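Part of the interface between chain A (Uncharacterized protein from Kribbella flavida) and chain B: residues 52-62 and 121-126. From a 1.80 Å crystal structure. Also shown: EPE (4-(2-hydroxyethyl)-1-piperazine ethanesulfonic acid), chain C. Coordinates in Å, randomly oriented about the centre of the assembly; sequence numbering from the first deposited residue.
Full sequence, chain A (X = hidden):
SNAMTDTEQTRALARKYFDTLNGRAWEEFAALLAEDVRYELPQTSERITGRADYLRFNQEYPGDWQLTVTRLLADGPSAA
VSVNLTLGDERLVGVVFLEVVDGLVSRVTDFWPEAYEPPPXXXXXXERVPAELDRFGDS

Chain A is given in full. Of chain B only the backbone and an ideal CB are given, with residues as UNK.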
# COMPACT_ATOMS: atom_id res chain seq x y z
N ALA A 52 -23.12 -5.09 8.13
CA ALA A 52 -23.36 -6.28 8.97
C ALA A 52 -22.34 -7.39 8.71
O ALA A 52 -21.72 -7.89 9.65
CB ALA A 52 -24.79 -6.79 8.81
N ASP A 53 -22.17 -7.76 7.44
CA ASP A 53 -21.24 -8.84 7.08
C ASP A 53 -19.79 -8.47 7.36
O ASP A 53 -19.01 -9.31 7.80
CB ASP A 53 -21.37 -9.23 5.61
CG ASP A 53 -22.63 -10.01 5.30
OD1 ASP A 53 -23.31 -10.50 6.23
OD2 ASP A 53 -22.94 -10.14 4.11
N TYR A 54 -19.43 -7.22 7.08
CA TYR A 54 -18.06 -6.77 7.34
C TYR A 54 -17.74 -6.73 8.84
O TYR A 54 -16.66 -7.16 9.25
CB TYR A 54 -17.76 -5.42 6.67
CG TYR A 54 -16.28 -5.05 6.74
CD1 TYR A 54 -15.29 -5.98 6.40
CD2 TYR A 54 -15.88 -3.78 7.16
CE1 TYR A 54 -13.95 -5.66 6.48
CE2 TYR A 54 -14.53 -3.45 7.24
CZ TYR A 54 -13.57 -4.39 6.89
OH TYR A 54 -12.24 -4.08 6.96
N LEU A 55 -18.68 -6.25 9.65
CA LEU A 55 -18.53 -6.30 11.10
C LEU A 55 -18.34 -7.74 11.57
O LEU A 55 -17.44 -8.03 12.37
CB LEU A 55 -19.75 -5.66 11.79
CG LEU A 55 -19.77 -5.59 13.32
CD1 LEU A 55 -18.59 -4.81 13.88
CD2 LEU A 55 -21.09 -4.98 13.79
N ARG A 56 -19.16 -8.65 11.04
CA ARG A 56 -19.10 -10.07 11.38
C ARG A 56 -17.74 -10.69 11.03
O ARG A 56 -17.17 -11.44 11.83
CB ARG A 56 -20.25 -10.83 10.71
CG ARG A 56 -20.43 -12.26 11.17
CD ARG A 56 -21.74 -12.85 10.67
NE ARG A 56 -21.82 -14.29 10.95
CZ ARG A 56 -22.69 -15.12 10.39
NH1 ARG A 56 -23.57 -14.68 9.49
NH2 ARG A 56 -22.68 -16.41 10.72
N PHE A 57 -17.23 -10.38 9.83
CA PHE A 57 -15.91 -10.85 9.38
C PHE A 57 -14.83 -10.49 10.39
O PHE A 57 -14.01 -11.33 10.77
CB PHE A 57 -15.60 -10.27 7.99
CG PHE A 57 -14.16 -10.41 7.55
CD1 PHE A 57 -13.63 -11.64 7.19
CD2 PHE A 57 -13.33 -9.28 7.47
CE1 PHE A 57 -12.31 -11.77 6.77
CE2 PHE A 57 -12.01 -9.40 7.05
CZ PHE A 57 -11.50 -10.64 6.70
N ASN A 58 -14.83 -9.23 10.83
CA ASN A 58 -13.85 -8.76 11.81
C ASN A 58 -13.98 -9.38 13.19
O ASN A 58 -12.97 -9.65 13.85
CB ASN A 58 -13.87 -7.23 11.88
CG ASN A 58 -13.24 -6.60 10.66
OD1 ASN A 58 -12.03 -6.66 10.49
ND2 ASN A 58 -14.07 -5.99 9.81
N GLN A 59 -15.22 -9.63 13.62
CA GLN A 59 -15.50 -10.22 14.93
C GLN A 59 -15.18 -11.72 15.00
O GLN A 59 -14.72 -12.22 16.03
CB GLN A 59 -16.96 -9.98 15.33
CG GLN A 59 -17.26 -8.52 15.69
CD GLN A 59 -18.74 -8.25 15.87
OE1 GLN A 59 -19.58 -8.89 15.26
NE2 GLN A 59 -19.05 -7.27 16.71
N GLU A 60 -15.41 -12.42 13.89
CA GLU A 60 -15.18 -13.86 13.81
C GLU A 60 -13.73 -14.21 13.50
O GLU A 60 -13.33 -15.37 13.63
CB GLU A 60 -16.10 -14.49 12.76
CG GLU A 60 -17.56 -14.51 13.15
CD GLU A 60 -18.45 -15.18 12.12
OE1 GLU A 60 -17.96 -15.61 11.06
OE2 GLU A 60 -19.67 -15.28 12.38
N TYR A 61 -12.93 -13.22 13.09
CA TYR A 61 -11.54 -13.49 12.75
C TYR A 61 -10.77 -14.00 13.98
O TYR A 61 -10.76 -13.34 15.02
CB TYR A 61 -10.86 -12.26 12.15
CG TYR A 61 -9.61 -12.59 11.37
CD1 TYR A 61 -8.39 -12.78 12.03
CD2 TYR A 61 -9.64 -12.73 9.99
CE1 TYR A 61 -7.24 -13.10 11.33
CE2 TYR A 61 -8.49 -13.05 9.28
CZ TYR A 61 -7.29 -13.23 9.95
OH TYR A 61 -6.15 -13.54 9.25
N PRO A 62 -10.15 -15.19 13.86
CA PRO A 62 -9.54 -15.82 15.03
C PRO A 62 -8.13 -15.31 15.35
O PRO A 62 -7.48 -14.70 14.50
CB PRO A 62 -9.48 -17.30 14.63
CG PRO A 62 -9.32 -17.26 13.15
CD PRO A 62 -10.05 -16.04 12.66
N UNK B 121 -13.08 -20.51 6.74
CA UNK B 121 -13.85 -20.00 7.87
C UNK B 121 -14.72 -18.79 7.63
O UNK B 121 -15.50 -18.40 8.50
CB UNK B 121 -12.88 -19.66 9.00
N UNK B 122 -14.61 -18.19 6.44
CA UNK B 122 -15.40 -17.00 6.10
C UNK B 122 -16.15 -17.15 4.78
O UNK B 122 -16.65 -16.16 4.22
CB UNK B 122 -14.49 -15.77 6.03
N UNK B 123 -16.23 -18.38 4.28
CA UNK B 123 -16.95 -18.70 3.05
C UNK B 123 -18.37 -18.12 3.05
O UNK B 123 -18.86 -17.69 2.01
CB UNK B 123 -17.01 -20.22 2.86
N UNK B 124 -19.00 -18.11 4.22
CA UNK B 124 -20.38 -17.62 4.37
C UNK B 124 -20.51 -16.12 4.30
O UNK B 124 -21.61 -15.59 4.15
CB UNK B 124 -20.96 -18.10 5.70
N UNK B 125 -19.38 -15.42 4.40
CA UNK B 125 -19.37 -13.96 4.37
C UNK B 125 -18.84 -13.36 3.08
O UNK B 125 -19.08 -12.19 2.79
CB UNK B 125 -18.53 -13.43 5.54
N UNK B 126 -18.11 -14.16 2.31
CA UNK B 126 -17.44 -13.66 1.10
C UNK B 126 -18.14 -14.03 -0.20
O UNK B 126 -18.82 -15.06 -0.29
CB UNK B 126 -16.01 -14.19 1.05
N1 EPE C . -6.52 -10.40 7.86
C2 EPE C . -7.34 -9.30 7.32
C3 EPE C . -8.54 -9.09 8.25
N4 EPE C . -8.12 -8.77 9.63
C5 EPE C . -7.18 -9.79 10.15
C6 EPE C . -6.01 -10.01 9.18
C7 EPE C . -9.35 -8.70 10.44
C8 EPE C . -9.10 -8.33 11.90
O8 EPE C . -8.23 -7.20 12.00
C9 EPE C . -5.39 -10.74 6.96
C10 EPE C . -5.84 -11.25 5.58
S EPE C . -6.15 -12.89 5.60
O1S EPE C . -6.46 -13.35 4.27
O2S EPE C . -4.99 -13.59 6.08
O3S EPE C . -7.40 -13.18 6.58

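Chain A offers one side of a helix, with Asp53(A), Arg56(A), Phe57(A) and Glu60(A) lined up along it and Tyr61(A) just beyond; the segment of chain B opposite has neither regular helix nor strand.

Position 121 has phi/psi of 115/-8. A positive phi by itself favours glycine, with asparagine or aspartate the usual second choices, and nothing of the helix lies within 5.5 Å of the ideal CB. The deposited residue is glycine. Its contribution is made by the backbone: a water donates to Gly121(B) O at 3.1 Å and to Glu60(A) OE1 at 2.8 Å, joining the two chains without a direct bond.

At position 122 the CA-to-CB bond points toward chain A, and the ideal CB is 4.4 Å from Phe57(A) CD1. An apolar side chain could pack against that ring, but farther out lie the sulfonate of the bound EPE and the hydroxyl of Tyr61(A), so a long side chain ending in positive charge, lysine or arginine, suits both parts of the path. It is arginine. CD of Arg122(B) meets the edge of the phenyl ring, 3.8 Å from Phe57(A) CE1, and that same CE1 lies over one face of the guanidinium. Beyond it, Arg122(B) NH1 donates to EPE O3S at 2.6 Å and NH2 to EPE O1S at 2.9 Å, a two-pronged grip on the sulfonate. Tyr61(A) OH donates to the same EPE O3S at 3.0 Å, so this buffer molecule, probably from the crystallisation liquor, links the two chains.

Position 123 is out of reach of the helix, and chain A sets no demand; many polar residues would do. Glutamate is found, folded back so that Gly121(B) N donates to Glu123(B) OE2 at 3.1 Å.

Position 124 points toward chain A, but no atom of the helix comes within 5.5 Å of its ideal CB, so a short side chain would leave a gap. What waits is the pair Arg56(A) and Glu60(A), already salt-bridged through NE and OE2 at 2.8 Å. Glutamine, histidine or another polar side chain of some length would fit. Histidine is there: NE2 of His124(B) lies 3.2 Å from Glu60(A) OE1, with the carboxylate oxygen at the ring's edge, and sits over one face of the Arg56(A) guanidinium, 3.3 Å from NH2 at an angle too poor for a hydrogen bond.

Position 125 comes nearest the helix by CA atoms, opposite Asp53(A). Its ideal CB is 4.7 Å from Asp53(A) O, which already accepts from Phe57(A) N at 2.9 Å. Phe57(A) CB and the aliphatic part of Arg56(A) offer carbon, bordered by the Asp53(A) and Glu60(A) carboxylates; an aliphatic side chain suits this without being demanded. Leucine is deposited. CD1 of Leu125(B) lies 3.9 Å from Phe57(A) CB and 4.0 Å from Arg56(A) CG, and CD2 of the leucine lies 3.8 Å from Arg56(A) CD.

Position 126 points sideways and tolerates much; valine occupies it.

Chain B, residues 121-126: GREHLV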
# COMPACT_ATOMS: atom_id res chain seq x y z
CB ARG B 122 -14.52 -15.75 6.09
CG ARG B 122 -13.54 -15.68 4.93
CD ARG B 122 -12.17 -15.34 5.46
NE ARG B 122 -11.23 -14.91 4.43
CZ ARG B 122 -9.98 -14.54 4.71
NH1 ARG B 122 -9.55 -14.57 5.96
NH2 ARG B 122 -9.17 -14.15 3.74
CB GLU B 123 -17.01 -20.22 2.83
CG GLU B 123 -15.65 -20.91 2.76
CD GLU B 123 -15.10 -21.31 4.13
OE1 GLU B 123 -15.74 -21.00 5.16
OE2 GLU B 123 -14.02 -21.93 4.16
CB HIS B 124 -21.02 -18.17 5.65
CG HIS B 124 -20.41 -17.63 6.93
ND1 HIS B 124 -19.23 -18.08 7.42
CD2 HIS B 124 -20.87 -16.67 7.82
CE1 HIS B 124 -18.95 -17.42 8.56
NE2 HIS B 124 -19.95 -16.56 8.81
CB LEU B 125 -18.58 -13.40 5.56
CG LEU B 125 -19.18 -13.64 6.95
CD1 LEU B 125 -18.20 -13.20 8.02
CD2 LEU B 125 -20.52 -12.94 7.11
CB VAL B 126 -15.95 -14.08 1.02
CG1 VAL B 126 -15.19 -13.60 2.24
CG2 VAL B 126 -15.80 -15.59 0.87
O HOH W 1 -20.86 -10.05 2.02
O HOH W 2 -15.87 -15.41 9.27
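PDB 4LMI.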